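Local atomic coordinates of AgaA (Rhizobium radiobacter, PDB entry 6HLX), a protein that binds the opine agropinic acid as the periplasmic solute-binding protein of an ABC transporter and so serves its import into the bacterium. Residues Phe408-Ile413 against Arg439-Pro445; Gly461-Thr466 against Ser479-Ile485; Asp16-Gln20 against Pro134-Val139. The contacts are given in a common frame with arbitrary orientation. Residues are numbered along the deposited sequence.

Contact 1 (Phe408-Ile413 against Arg439-Pro445); sequences FNDQQI and RALELSP. With ACT (acetate ion), chain J.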
ATOM      1  N   PHE A 408      10.466  12.662 -10.483  1.00 22.37           N
ATOM      2  CA  PHE A 408      11.843  12.203 -10.323  1.00 21.74           C
ATOM      3  C   PHE A 408      12.116  11.149 -11.416  1.00 24.53           C
ATOM      4  O   PHE A 408      11.315  10.227 -11.610  1.00 22.39           O
ATOM      5  CB  PHE A 408      12.070  11.577  -8.937  1.00 21.95           C
ATOM      6  CG  PHE A 408      13.472  11.011  -8.784  1.00 22.46           C
ATOM      7  CD1 PHE A 408      14.567  11.854  -8.627  1.00 24.01           C
ATOM      8  CD2 PHE A 408      13.691   9.635  -8.809  1.00 23.24           C
ATOM      9  CE1 PHE A 408      15.864  11.330  -8.508  1.00 24.53           C
ATOM     10  CE2 PHE A 408      14.980   9.107  -8.680  1.00 24.37           C
ATOM     11  CZ  PHE A 408      16.062   9.957  -8.532  1.00 22.28           C
ATOM     12  N   ASN A 409      13.254  11.285 -12.094  1.00 23.78           N
ATOM     13  CA  ASN A 409      13.637  10.376 -13.171  1.00 24.31           C
ATOM     14  C   ASN A 409      15.154  10.426 -13.316  1.00 29.17           C
ATOM     15  O   ASN A 409      15.689  11.420 -13.799  1.00 32.53           O
ATOM     16  CB  ASN A 409      12.928  10.821 -14.477  1.00 25.41           C
ATOM     17  CG  ASN A 409      13.001   9.878 -15.656  1.00 42.59           C
ATOM     18  OD1 ASN A 409      13.354   8.706 -15.543  1.00 28.34           O
ATOM     19  ND2 ASN A 409      12.634  10.379 -16.828  1.00 41.13           N
ATOM     20  N   ASP A 410      15.851   9.399 -12.805  1.00 23.29           N
ATOM     21  CA  ASP A 410      17.315   9.310 -12.919  1.00 22.32           C
ATOM     22  C   ASP A 410      17.676   8.093 -13.775  1.00 27.02           C
ATOM     23  O   ASP A 410      17.274   6.968 -13.438  1.00 24.58           O
ATOM     24  CB  ASP A 410      17.968   9.215 -11.528  1.00 22.09           C
ATOM     25  CG  ASP A 410      19.475   9.049 -11.609  1.00 28.14           C
ATOM     26  OD1 ASP A 410      20.163  10.023 -12.003  1.00 28.80           O
ATOM     27  OD2 ASP A 410      19.977   7.968 -11.219  1.00 27.20           O
ATOM     28  N   GLN A 411      18.449   8.304 -14.865  1.00 25.13           N
ATOM     29  CA  GLN A 411      18.779   7.199 -15.760  1.00 26.14           C
ATOM     30  C   GLN A 411      19.579   6.102 -15.076  1.00 28.25           C
ATOM     31  O   GLN A 411      19.294   4.928 -15.322  1.00 27.91           O
ATOM     32  CB  GLN A 411      19.459   7.684 -17.065  1.00 29.03           C
ATOM     33  CG  GLN A 411      19.295   6.714 -18.269  1.00 43.80           C
ATOM     34  CD  GLN A 411      17.931   6.044 -18.454  1.00 71.10           C
ATOM     35  OE1 GLN A 411      16.851   6.616 -18.224  1.00 67.35           O
ATOM     36  NE2 GLN A 411      17.953   4.794 -18.883  1.00 62.14           N
ATOM     37  N   GLN A 412      20.566   6.453 -14.221  1.00 25.70           N
ATOM     38  CA  GLN A 412      21.362   5.398 -13.556  1.00 25.11           C
ATOM     39  C   GLN A 412      20.473   4.514 -12.687  1.00 26.61           C
ATOM     40  O   GLN A 412      20.610   3.283 -12.716  1.00 24.88           O
ATOM     41  CB  GLN A 412      22.504   5.989 -12.728  1.00 26.27           C
ATOM     42  CG  GLN A 412      23.659   6.502 -13.580  1.00 36.80           C
ATOM     43  CD  GLN A 412      24.726   7.119 -12.706  1.00 50.85           C
ATOM     44  OE1 GLN A 412      25.131   6.554 -11.685  1.00 44.27           O
ATOM     45  NE2 GLN A 412      25.182   8.306 -13.074  1.00 44.55           N
ATOM     46  N   ILE A 413      19.540   5.132 -11.942  1.00 22.53           N
ATOM     47  CA  ILE A 413      18.598   4.384 -11.098  1.00 21.11           C
ATOM     48  C   ILE A 413      17.705   3.504 -11.978  1.00 23.60           C
ATOM     49  O   ILE A 413      17.530   2.330 -11.666  1.00 23.27           O
ATOM     50  CB  ILE A 413      17.782   5.346 -10.175  1.00 23.42           C
ATOM     51  CG1 ILE A 413      18.635   5.754  -8.959  1.00 24.23           C
ATOM     52  CG2 ILE A 413      16.464   4.692  -9.702  1.00 23.09           C
ATOM     53  CD1 ILE A 413      18.030   6.815  -8.039  1.00 26.81           C
ATOM     54  N   ARG A 439      23.190   5.016  -4.986  1.00 24.08           N
ATOM     55  CA  ARG A 439      22.632   6.109  -5.794  1.00 24.55           C
ATOM     56  C   ARG A 439      21.344   6.670  -5.163  1.00 25.85           C
ATOM     57  O   ARG A 439      21.112   7.881  -5.216  1.00 24.76           O
ATOM     58  CB  ARG A 439      22.389   5.660  -7.240  1.00 25.69           C
ATOM     59  CG  ARG A 439      21.910   6.803  -8.125  1.00 33.81           C
ATOM     60  CD  ARG A 439      22.936   7.189  -9.134  1.00 38.34           C
ATOM     61  NE  ARG A 439      22.506   8.319  -9.959  1.00 35.02           N
ATOM     62  CZ  ARG A 439      23.205   9.441 -10.095  1.00 43.67           C
ATOM     63  NH1 ARG A 439      22.769  10.407 -10.892  1.00 29.73           N
ATOM     64  NH2 ARG A 439      24.346   9.604  -9.436  1.00 33.98           N
ATOM     65  N   ALA A 440      20.524   5.796  -4.549  1.00 22.10           N
ATOM     66  CA  ALA A 440      19.290   6.215  -3.865  1.00 21.69           C
ATOM     67  C   ALA A 440      19.629   7.148  -2.685  1.00 24.60           C
ATOM     68  O   ALA A 440      18.883   8.077  -2.401  1.00 25.11           O
ATOM     69  CB  ALA A 440      18.544   4.993  -3.355  1.00 22.48           C
ATOM     70  N   LEU A 441      20.715   6.869  -1.965  1.00 21.88           N
ATOM     71  CA  LEU A 441      21.114   7.721  -0.831  1.00 22.41           C
ATOM     72  C   LEU A 441      21.686   9.044  -1.339  1.00 25.88           C
ATOM     73  O   LEU A 441      21.334  10.114  -0.833  1.00 25.03           O
ATOM     74  CB  LEU A 441      22.177   6.999   0.013  1.00 22.84           C
ATOM     75  CG  LEU A 441      21.658   5.843   0.860  1.00 26.51           C
ATOM     76  CD1 LEU A 441      22.826   4.950   1.339  1.00 25.89           C
ATOM     77  CD2 LEU A 441      20.846   6.374   2.057  1.00 28.30           C
ATOM     78  N   GLU A 442      22.564   8.971  -2.346  1.00 23.67           N
ATOM     79  CA  GLU A 442      23.180  10.157  -2.931  1.00 22.66           C
ATOM     80  C   GLU A 442      22.136  11.187  -3.400  1.00 26.09           C
ATOM     81  O   GLU A 442      22.243  12.378  -3.066  1.00 26.46           O
ATOM     82  CB  GLU A 442      24.084   9.742  -4.101  1.00 24.07           C
ATOM     83  CG  GLU A 442      24.729  10.931  -4.786  1.00 32.88           C
ATOM     84  CD  GLU A 442      25.541  10.601  -6.024  1.00 57.26           C
ATOM     85  OE1 GLU A 442      26.034  11.553  -6.671  1.00 51.42           O
ATOM     86  OE2 GLU A 442      25.683   9.399  -6.352  1.00 46.78           O
ATOM     87  N   LEU A 443      21.134  10.725  -4.153  1.00 23.69           N
ATOM     88  CA  LEU A 443      20.110  11.609  -4.709  1.00 23.42           C
ATOM     89  C   LEU A 443      18.958  11.882  -3.757  1.00 24.95           C
ATOM     90  O   LEU A 443      18.302  12.928  -3.862  1.00 24.20           O
ATOM     91  CB  LEU A 443      19.593  11.078  -6.057  1.00 23.27           C
ATOM     92  CG  LEU A 443      20.620  10.931  -7.200  1.00 26.99           C
ATOM     93  CD1 LEU A 443      19.937  10.388  -8.433  1.00 26.78           C
ATOM     94  CD2 LEU A 443      21.295  12.260  -7.549  1.00 28.27           C
ATOM     95  N   SER A 444      18.717  10.952  -2.816  1.00 21.82           N
ATOM     96  CA  SER A 444      17.637  11.032  -1.832  1.00 21.52           C
ATOM     97  C   SER A 444      16.290  11.552  -2.401  1.00 24.14           C
ATOM     98  O   SER A 444      15.723  12.493  -1.830  1.00 24.42           O
ATOM     99  CB  SER A 444      18.077  11.855  -0.625  1.00 24.60           C
ATOM    100  OG  SER A 444      18.958  11.088   0.177  1.00 27.81           O
ATOM    101  N   PRO A 445      15.754  10.974  -3.505  1.00 22.16           N
ATOM    102  CA  PRO A 445      14.423  11.408  -3.985  1.00 21.73           C
ATOM    103  C   PRO A 445      13.352  11.138  -2.930  1.00 25.42           C
ATOM    104  O   PRO A 445      12.363  11.853  -2.866  1.00 25.55           O
ATOM    105  CB  PRO A 445      14.192  10.549  -5.226  1.00 22.78           C
ATOM    106  CG  PRO A 445      15.024   9.313  -4.992  1.00 26.31           C
ATOM    107  CD  PRO A 445      16.259   9.823  -4.295  1.00 23.26           C
TER
HETATM  108  C   ACT J 609      25.255  12.792 -10.825  1.00 65.38           C
HETATM  109  O   ACT J 609      25.831  12.341  -9.794  1.00 64.46           O
HETATM  110  OXT ACT J 609      24.316  13.626 -10.821  1.00 65.54           O
HETATM  111  CH3 ACT J 609      25.736  12.276 -12.205  1.00 65.46           C
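One carboxylate does two jobs here: Asp410, the N-cap of helix 411-422, also forms a bidentate salt bridge to Arg439 near the end of helix 426-443. Its OD2 accepts from the backbone N of Ile413 at 3.0 Å, the capping bond, and from Arg439 NE at 2.8 Å; its OD1 takes Arg439 NH1 at 2.9 Å. Both arginine bonds are nearly straight (174° and 169°), as expected when a carboxylate lies along the edge of a guanidinium. The short side chain of aspartate suits a cap, and the long one of arginine can span the gap from the other helix. Arg439 NH2 also forms a salt bridge with Glu442 OE2, at 3.4 Å, one turn along its own helix, and donates at 3.1 Å to O of an acetate ion that lies at the guanidinium edge, probably from the crystallisation liquor. Gln412 OE1 lies over one guanidinium face.

Beneath the charges the contact is apolar. Ile413 CD1 meets Leu443 CD1 at 4.1 Å, and Leu443 CD1 also touches the edge of the Phe408 ring, 3.9 Å from CZ. Pro445 CB sits squarely over the Phe408 face, 3.5 Å from the centroid, a CH-pi contact. Ser444, with positive phi, ends helical geometry and leads into Pro445, just before strand 446-451. Tyr393 of helix 388-393 packs on Ile413, Ala440 and Pro445.

An ionic network thus covers a hydrophobic seam, tying the capped start of one helix to the end of the next, with the acidic cap compensated by arginine.

Contact 2 (Gly461-Thr466 against Ser479-Ile485); sequences GVTGFT and SIENTKI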
ATOM      1  N   GLY A 461     -12.920 -14.005  21.148  1.00 26.76           N
ATOM      2  CA  GLY A 461     -13.957 -14.748  20.435  1.00 26.19           C
ATOM      3  C   GLY A 461     -13.698 -14.747  18.940  1.00 27.36           C
ATOM      4  O   GLY A 461     -14.217 -15.596  18.214  1.00 26.66           O
ATOM      5  N   VAL A 462     -12.889 -13.779  18.460  1.00 23.37           N
ATOM      6  CA  VAL A 462     -12.506 -13.681  17.046  1.00 21.84           C
ATOM      7  C   VAL A 462     -11.229 -14.488  16.874  1.00 26.24           C
ATOM      8  O   VAL A 462     -10.286 -14.324  17.658  1.00 26.04           O
ATOM      9  CB  VAL A 462     -12.255 -12.202  16.610  1.00 25.15           C
ATOM     10  CG1 VAL A 462     -11.669 -12.123  15.200  1.00 25.05           C
ATOM     11  CG2 VAL A 462     -13.518 -11.350  16.730  1.00 24.94           C
ATOM     12  N   THR A 463     -11.177 -15.332  15.837  1.00 23.69           N
ATOM     13  CA  THR A 463      -9.961 -16.077  15.486  1.00 22.79           C
ATOM     14  C   THR A 463      -9.822 -16.065  13.982  1.00 24.03           C
ATOM     15  O   THR A 463     -10.776 -15.737  13.287  1.00 23.98           O
ATOM     16  CB  THR A 463     -10.011 -17.547  15.997  1.00 25.68           C
ATOM     17  OG1 THR A 463     -11.145 -18.196  15.424  1.00 26.24           O
ATOM     18  CG2 THR A 463     -10.050 -17.665  17.543  1.00 27.95           C
ATOM     19  N   GLY A 464      -8.649 -16.435  13.484  1.00 21.81           N
ATOM     20  CA  GLY A 464      -8.442 -16.575  12.055  1.00 20.60           C
ATOM     21  C   GLY A 464      -8.220 -15.290  11.293  1.00 24.05           C
ATOM     22  O   GLY A 464      -8.173 -15.340  10.071  1.00 25.01           O
ATOM     23  N   PHE A 465      -8.157 -14.130  11.978  1.00 21.11           N
ATOM     24  CA  PHE A 465      -7.808 -12.882  11.285  1.00 19.31           C
ATOM     25  C   PHE A 465      -6.302 -12.718  11.495  1.00 24.19           C
ATOM     26  O   PHE A 465      -5.821 -12.866  12.625  1.00 23.44           O
ATOM     27  CB  PHE A 465      -8.581 -11.644  11.791  1.00 20.74           C
ATOM     28  CG  PHE A 465      -8.323 -10.434  10.902  1.00 21.41           C
ATOM     29  CD1 PHE A 465      -9.009 -10.271   9.698  1.00 21.87           C
ATOM     30  CD2 PHE A 465      -7.345  -9.496  11.240  1.00 23.10           C
ATOM     31  CE1 PHE A 465      -8.736  -9.182   8.852  1.00 23.23           C
ATOM     32  CE2 PHE A 465      -7.073  -8.409  10.400  1.00 24.72           C
ATOM     33  CZ  PHE A 465      -7.760  -8.258   9.207  1.00 23.05           C
ATOM     34  N   THR A 466      -5.576 -12.397  10.418  1.00 20.92           N
ATOM     35  CA  THR A 466      -4.121 -12.308  10.455  1.00 20.11           C
ATOM     36  C   THR A 466      -3.649 -10.931  10.040  1.00 21.65           C
ATOM     37  O   THR A 466      -4.008 -10.448   8.961  1.00 19.94           O
ATOM     38  CB  THR A 466      -3.496 -13.354   9.490  1.00 25.42           C
ATOM     39  OG1 THR A 466      -3.946 -14.655   9.854  1.00 24.97           O
ATOM     40  CG2 THR A 466      -1.952 -13.350   9.528  1.00 23.73           C
ATOM     41  N   SER A 479      -7.276 -12.012   4.848  1.00 18.43           N
ATOM     42  CA  SER A 479      -7.451 -13.047   5.866  1.00 19.04           C
ATOM     43  C   SER A 479      -8.904 -13.150   6.404  1.00 20.70           C
ATOM     44  O   SER A 479      -9.201 -14.067   7.176  1.00 22.75           O
ATOM     45  CB  SER A 479      -6.442 -12.863   7.000  1.00 22.34           C
ATOM     46  OG  SER A 479      -6.831 -11.810   7.870  1.00 21.43           O
ATOM     47  N   ILE A 480      -9.809 -12.217   5.993  1.00 17.77           N
ATOM     48  CA  ILE A 480     -11.216 -12.290   6.449  1.00 18.65           C
ATOM     49  C   ILE A 480     -11.877 -13.615   6.011  1.00 21.41           C
ATOM     50  O   ILE A 480     -12.835 -14.055   6.636  1.00 21.87           O
ATOM     51  CB  ILE A 480     -12.031 -11.040   5.990  1.00 20.86           C
ATOM     52  CG1 ILE A 480     -13.347 -10.834   6.845  1.00 21.03           C
ATOM     53  CG2 ILE A 480     -12.327 -11.050   4.480  1.00 20.87           C
ATOM     54  CD1 ILE A 480     -13.081 -10.282   8.292  1.00 26.17           C
ATOM     55  N   GLU A 481     -11.369 -14.250   4.941  1.00 19.84           N
ATOM     56  CA  GLU A 481     -11.963 -15.517   4.493  1.00 19.91           C
ATOM     57  C   GLU A 481     -11.715 -16.668   5.478  1.00 24.15           C
ATOM     58  O   GLU A 481     -12.346 -17.716   5.357  1.00 23.38           O
ATOM     59  CB  GLU A 481     -11.474 -15.897   3.091  1.00 21.01           C
ATOM     60  CG  GLU A 481     -10.005 -16.296   3.010  1.00 24.73           C
ATOM     61  CD  GLU A 481      -9.585 -16.806   1.642  1.00 38.39           C
ATOM     62  OE1 GLU A 481     -10.460 -16.913   0.759  1.00 28.02           O
ATOM     63  OE2 GLU A 481      -8.388 -17.111   1.454  1.00 40.57           O
ATOM     64  N   ASN A 482     -10.744 -16.501   6.392  1.00 20.93           N
ATOM     65  CA  ASN A 482     -10.394 -17.519   7.398  1.00 21.51           C
ATOM     66  C   ASN A 482     -10.918 -17.155   8.779  1.00 25.25           C
ATOM     67  O   ASN A 482     -10.718 -17.908   9.733  1.00 24.19           O
ATOM     68  CB  ASN A 482      -8.874 -17.586   7.514  1.00 23.07           C
ATOM     69  CG  ASN A 482      -8.178 -17.934   6.225  1.00 31.64           C
ATOM     70  OD1 ASN A 482      -8.658 -18.755   5.434  1.00 27.71           O
ATOM     71  ND2 ASN A 482      -7.021 -17.328   6.012  1.00 30.03           N
ATOM     72  N   THR A 483     -11.456 -15.949   8.911  1.00 20.61           N
ATOM     73  CA  THR A 483     -11.890 -15.424  10.205  1.00 19.77           C
ATOM     74  C   THR A 483     -13.156 -16.118  10.696  1.00 23.91           C
ATOM     75  O   THR A 483     -14.053 -16.396   9.904  1.00 22.75           O
ATOM     76  CB  THR A 483     -12.007 -13.903  10.115  1.00 21.25           C
ATOM     77  OG1 THR A 483     -10.748 -13.390   9.615  1.00 20.06           O
ATOM     78  CG2 THR A 483     -12.344 -13.257  11.472  1.00 23.18           C
ATOM     79  N   LYS A 484     -13.212 -16.388  11.999  1.00 21.64           N
ATOM     80  CA  LYS A 484     -14.376 -17.006  12.657  1.00 21.09           C
ATOM     81  C   LYS A 484     -14.699 -16.196  13.902  1.00 24.50           C
ATOM     82  O   LYS A 484     -13.818 -15.537  14.458  1.00 23.29           O
ATOM     83  CB  LYS A 484     -14.063 -18.457  13.073  1.00 24.59           C
ATOM     84  CG  LYS A 484     -13.603 -19.357  11.930  1.00 27.93           C
ATOM     85  CD  LYS A 484     -13.455 -20.803  12.376  1.00 35.29           C
ATOM     86  CE  LYS A 484     -13.024 -21.675  11.222  1.00 45.67           C
ATOM     87  NZ  LYS A 484     -13.178 -23.131  11.522  1.00 54.96           N
ATOM     88  N   ILE A 485     -15.957 -16.255  14.352  1.00 21.62           N
ATOM     89  CA  ILE A 485     -16.347 -15.526  15.541  1.00 22.53           C
ATOM     90  C   ILE A 485     -17.310 -16.408  16.318  1.00 27.20           C
ATOM     91  O   ILE A 485     -18.197 -17.043  15.733  1.00 27.40           O
ATOM     92  CB  ILE A 485     -16.920 -14.118  15.192  1.00 25.42           C
ATOM     93  CG1 ILE A 485     -17.016 -13.235  16.447  1.00 26.53           C
ATOM     94  CG2 ILE A 485     -18.253 -14.172  14.396  1.00 26.81           C
ATOM     95  CD1 ILE A 485     -17.187 -11.783  16.140  1.00 32.12           C
TER
HETATM   96  O   HOH W   1      -5.962 -16.099   8.703  1.00 23.31           O
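A short antiparallel two-stranded sheet, 462-463 with 484-485, joins these segments near the C-terminus and lies against the mixed sheet, Val462 and Phe465 on Ile213 of strand 213-214 and Ile480 on strands 3-8 and 190-195. Thr463 and Lys484 form its hydrogen-bonded pair: Thr463 N donates to Lys484 O at 3.0 Å and Lys484 N to Thr463 O at 2.8 Å. Val462 and Ile485 are the adjoining non-hydrogen-bonded pair, and their branched side chains share one face, Val462 CG2 to Ile485 CD1 at 3.7 Å, while Thr463 and Lys484 place polar groups on the exposed other. Ile485 also touches Asp212, a ligand of a bound zinc ion.

Gly464 ends the pairing; a CB there would clash with Asn482 O, which explains the glycine. Its carbonyl O accepts from water 1 at 2.7 Å. The same water lies 2.7 Å from Thr466 OG1 and accepts from Asn482 ND2 at 3.1 Å, while Asn482 OD1 accepts from Lys185. In the 3-10 turn, Ser479 O accepts from Asn482 N and from Thr483 OG1, both at 3.0 Å. Ser479 OG donates to Ser476 O, which leaves its oxygen to accept from a backbone amide: Thr466 N to Ser479 OG, 2.9 Å at 176°.

Contact 3 (Asp16-Gln20 against Pro134-Val139); sequences DTVVQ and PESVIV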
ATOM      1  N   ASP A  16     -13.398   1.211  -6.970  1.00 21.08           N
ATOM      2  CA  ASP A  16     -12.895   1.012  -8.345  1.00 20.88           C
ATOM      3  C   ASP A  16     -11.596   0.186  -8.206  1.00 22.74           C
ATOM      4  O   ASP A  16     -10.675   0.582  -7.488  1.00 21.03           O
ATOM      5  CB  ASP A  16     -12.669   2.367  -9.051  1.00 22.69           C
ATOM      6  CG  ASP A  16     -12.165   2.252 -10.473  1.00 29.50           C
ATOM      7  OD1 ASP A  16     -11.486   1.254 -10.784  1.00 29.86           O
ATOM      8  OD2 ASP A  16     -12.404   3.183 -11.261  1.00 31.49           O
ATOM      9  N   THR A  17     -11.590  -1.032  -8.767  1.00 20.45           N
ATOM     10  CA  THR A  17     -10.498  -1.958  -8.444  1.00 19.65           C
ATOM     11  C   THR A  17      -9.113  -1.449  -8.750  1.00 21.04           C
ATOM     12  O   THR A  17      -8.209  -1.706  -7.946  1.00 21.77           O
ATOM     13  CB  THR A  17     -10.697  -3.350  -9.049  1.00 20.84           C
ATOM     14  OG1 THR A  17     -10.572  -3.283 -10.475  1.00 21.61           O
ATOM     15  CG2 THR A  17     -12.073  -3.974  -8.639  1.00 19.22           C
ATOM     16  N   VAL A  18      -8.939  -0.725  -9.876  1.00 18.29           N
ATOM     17  CA  VAL A  18      -7.606  -0.318 -10.352  1.00 18.33           C
ATOM     18  C   VAL A  18      -7.003   0.856  -9.542  1.00 22.16           C
ATOM     19  O   VAL A  18      -5.791   1.103  -9.632  1.00 21.80           O
ATOM     20  CB  VAL A  18      -7.580  -0.034 -11.872  1.00 21.50           C
ATOM     21  CG1 VAL A  18      -8.071  -1.236 -12.677  1.00 22.06           C
ATOM     22  CG2 VAL A  18      -8.361   1.232 -12.225  1.00 21.87           C
ATOM     23  N   VAL A  19      -7.864   1.595  -8.810  1.00 19.20           N
ATOM     24  CA  VAL A  19      -7.448   2.740  -7.994  1.00 18.64           C
ATOM     25  C   VAL A  19      -6.995   2.257  -6.642  1.00 21.21           C
ATOM     26  O   VAL A  19      -7.647   1.386  -6.053  1.00 20.13           O
ATOM     27  CB  VAL A  19      -8.621   3.759  -7.857  1.00 22.51           C
ATOM     28  CG1 VAL A  19      -8.250   4.939  -6.970  1.00 22.49           C
ATOM     29  CG2 VAL A  19      -9.082   4.235  -9.224  1.00 22.96           C
ATOM     30  N   GLN A  20      -5.907   2.849  -6.130  1.00 17.29           N
ATOM     31  CA  GLN A  20      -5.382   2.529  -4.797  1.00 17.21           C
ATOM     32  C   GLN A  20      -5.825   3.710  -3.902  1.00 19.81           C
ATOM     33  O   GLN A  20      -5.152   4.758  -3.892  1.00 20.71           O
ATOM     34  CB  GLN A  20      -3.840   2.422  -4.854  1.00 18.81           C
ATOM     35  CG  GLN A  20      -3.208   1.595  -3.723  1.00 24.20           C
ATOM     36  CD  GLN A  20      -3.611   1.988  -2.329  1.00 30.93           C
ATOM     37  OE1 GLN A  20      -4.763   1.794  -1.925  1.00 23.57           O
ATOM     38  NE2 GLN A  20      -2.674   2.505  -1.550  1.00 23.30           N
ATOM     39  N   PRO A 134      -3.857  -5.727  -4.695  1.00 18.71           N
ATOM     40  CA  PRO A 134      -5.333  -5.635  -4.574  1.00 18.15           C
ATOM     41  C   PRO A 134      -5.915  -4.919  -5.814  1.00 20.59           C
ATOM     42  O   PRO A 134      -7.089  -5.105  -6.156  1.00 21.15           O
ATOM     43  CB  PRO A 134      -5.513  -4.752  -3.328  1.00 20.04           C
ATOM     44  CG  PRO A 134      -4.230  -5.056  -2.475  1.00 22.50           C
ATOM     45  CD  PRO A 134      -3.163  -5.085  -3.549  1.00 19.70           C
ATOM     46  N   GLU A 135      -5.075  -4.096  -6.498  1.00 18.20           N
ATOM     47  CA  GLU A 135      -5.528  -3.343  -7.681  1.00 17.98           C
ATOM     48  C   GLU A 135      -5.456  -4.170  -8.981  1.00 19.35           C
ATOM     49  O   GLU A 135      -5.893  -3.680 -10.037  1.00 19.02           O
ATOM     50  CB  GLU A 135      -4.740  -2.000  -7.810  1.00 19.35           C
ATOM     51  CG  GLU A 135      -5.072  -0.992  -6.698  1.00 19.17           C
ATOM     52  CD  GLU A 135      -4.729  -1.419  -5.274  1.00 26.51           C
ATOM     53  OE1 GLU A 135      -3.622  -1.967  -5.060  1.00 22.41           O
ATOM     54  OE2 GLU A 135      -5.577  -1.226  -4.370  1.00 23.11           O
ATOM     55  N   SER A 136      -4.886  -5.396  -8.920  1.00 17.80           N
ATOM     56  CA  SER A 136      -4.736  -6.286 -10.096  1.00 17.69           C
ATOM     57  C   SER A 136      -5.824  -7.400 -10.123  1.00 20.19           C
ATOM     58  O   SER A 136      -5.745  -8.354 -10.904  1.00 19.36           O
ATOM     59  CB  SER A 136      -3.335  -6.913 -10.127  1.00 18.80           C
ATOM     60  OG  SER A 136      -2.357  -5.888 -10.242  1.00 20.91           O
ATOM     61  N   VAL A 137      -6.876  -7.242  -9.304  1.00 18.49           N
ATOM     62  CA  VAL A 137      -7.963  -8.229  -9.228  1.00 17.32           C
ATOM     63  C   VAL A 137      -8.731  -8.259 -10.537  1.00 22.11           C
ATOM     64  O   VAL A 137      -8.700  -7.279 -11.288  1.00 21.04           O
ATOM     65  CB  VAL A 137      -8.884  -7.987  -8.005  1.00 19.52           C
ATOM     66  CG1 VAL A 137      -8.097  -8.201  -6.704  1.00 19.07           C
ATOM     67  CG2 VAL A 137      -9.493  -6.591  -8.050  1.00 19.63           C
ATOM     68  N   ILE A 138      -9.422  -9.378 -10.798  1.00 19.73           N
ATOM     69  CA  ILE A 138     -10.147  -9.597 -12.055  1.00 19.06           C
ATOM     70  C   ILE A 138     -11.631  -9.354 -11.907  1.00 21.62           C
ATOM     71  O   ILE A 138     -12.255  -9.884 -10.989  1.00 20.01           O
ATOM     72  CB  ILE A 138      -9.888 -11.045 -12.610  1.00 21.94           C
ATOM     73  CG1 ILE A 138      -8.370 -11.419 -12.681  1.00 20.74           C
ATOM     74  CG2 ILE A 138     -10.582 -11.274 -13.978  1.00 22.35           C
ATOM     75  CD1 ILE A 138      -7.500 -10.389 -13.473  1.00 21.76           C
ATOM     76  N   VAL A 139     -12.200  -8.605 -12.849  1.00 19.02           N
ATOM     77  CA  VAL A 139     -13.640  -8.339 -12.886  1.00 19.17           C
ATOM     78  C   VAL A 139     -14.182  -8.815 -14.251  1.00 22.59           C
ATOM     79  O   VAL A 139     -13.383  -9.083 -15.161  1.00 22.10           O
ATOM     80  CB  VAL A 139     -14.000  -6.856 -12.563  1.00 23.71           C
ATOM     81  CG1 VAL A 139     -13.529  -6.480 -11.161  1.00 22.34           C
ATOM     82  CG2 VAL A 139     -13.435  -5.907 -13.607  1.00 23.98           C
TER
HETATM   83  O   HOH W   2      -8.277  -4.593 -11.235  1.00 19.40           O
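Asp16 opens a type I beta turn closed by Val19 N to Asp16 O at 3.3 Å; its OD1 weakly accepts from Val18 N at 3.4 Å, and its carboxylate pairs with Arg88. Thr17 carries much of the contact. Its CB lies 3.6 Å from Val137 CG2 and its CG2 3.8 Å from Val139 CG1, so the methyl suits the valine side chains, while OG1 donates to water 2 at 2.7 Å. This water donates in turn to Glu135 O (2.8 Å) and Val137 O (2.7 Å), bridging segments that share no direct hydrogen bond. Thr17 O receives a CA-H...O contact from Glu135 CA at 3.2 Å. Val18 and Val19 point their side chains away, and their carbonyl oxygens meet Glu135 CG in van der Waals contact only: Val18 O at 3.7 Å and Val19 O at 3.6 Å. Gln20, a residue of the agropinic acid pocket, sets CG 3.7 Å from Glu135 CD, and its OE1 accepts from Gly22 N.

Glu135 forms salt bridges to Lys29 and Arg26 of helix 23-32, and Lys29 also binds the carbonyls of Thr17 and Val19. The two loops thus pack between helix 23-32, on which Pro134 and Gln20 rest, and helix 79-90, which receives Val18 and Ile138.

In the fold
The three contacts are separate, and only contact 3 reaches the ligand: the side chain of its Gln20 is about 3 Å from agropinic acid. In contact 1 the side chain of Pro445 stays about 14 Å from the bound agropinic acid. Contact 2 instead borders a metal site, with the Ile485 side chain about 4 Å from a bound zinc ion. Contacts 1 and 2 lie on opposite sides of the chain's centre, their own centres about 42 Å apart, whereas contact 3 is about 29 Å from contact 1 and 23 Å from contact 2, centre to centre. Along the chain they follow in series, contact 3 closing first, although its segments are 114 residues apart.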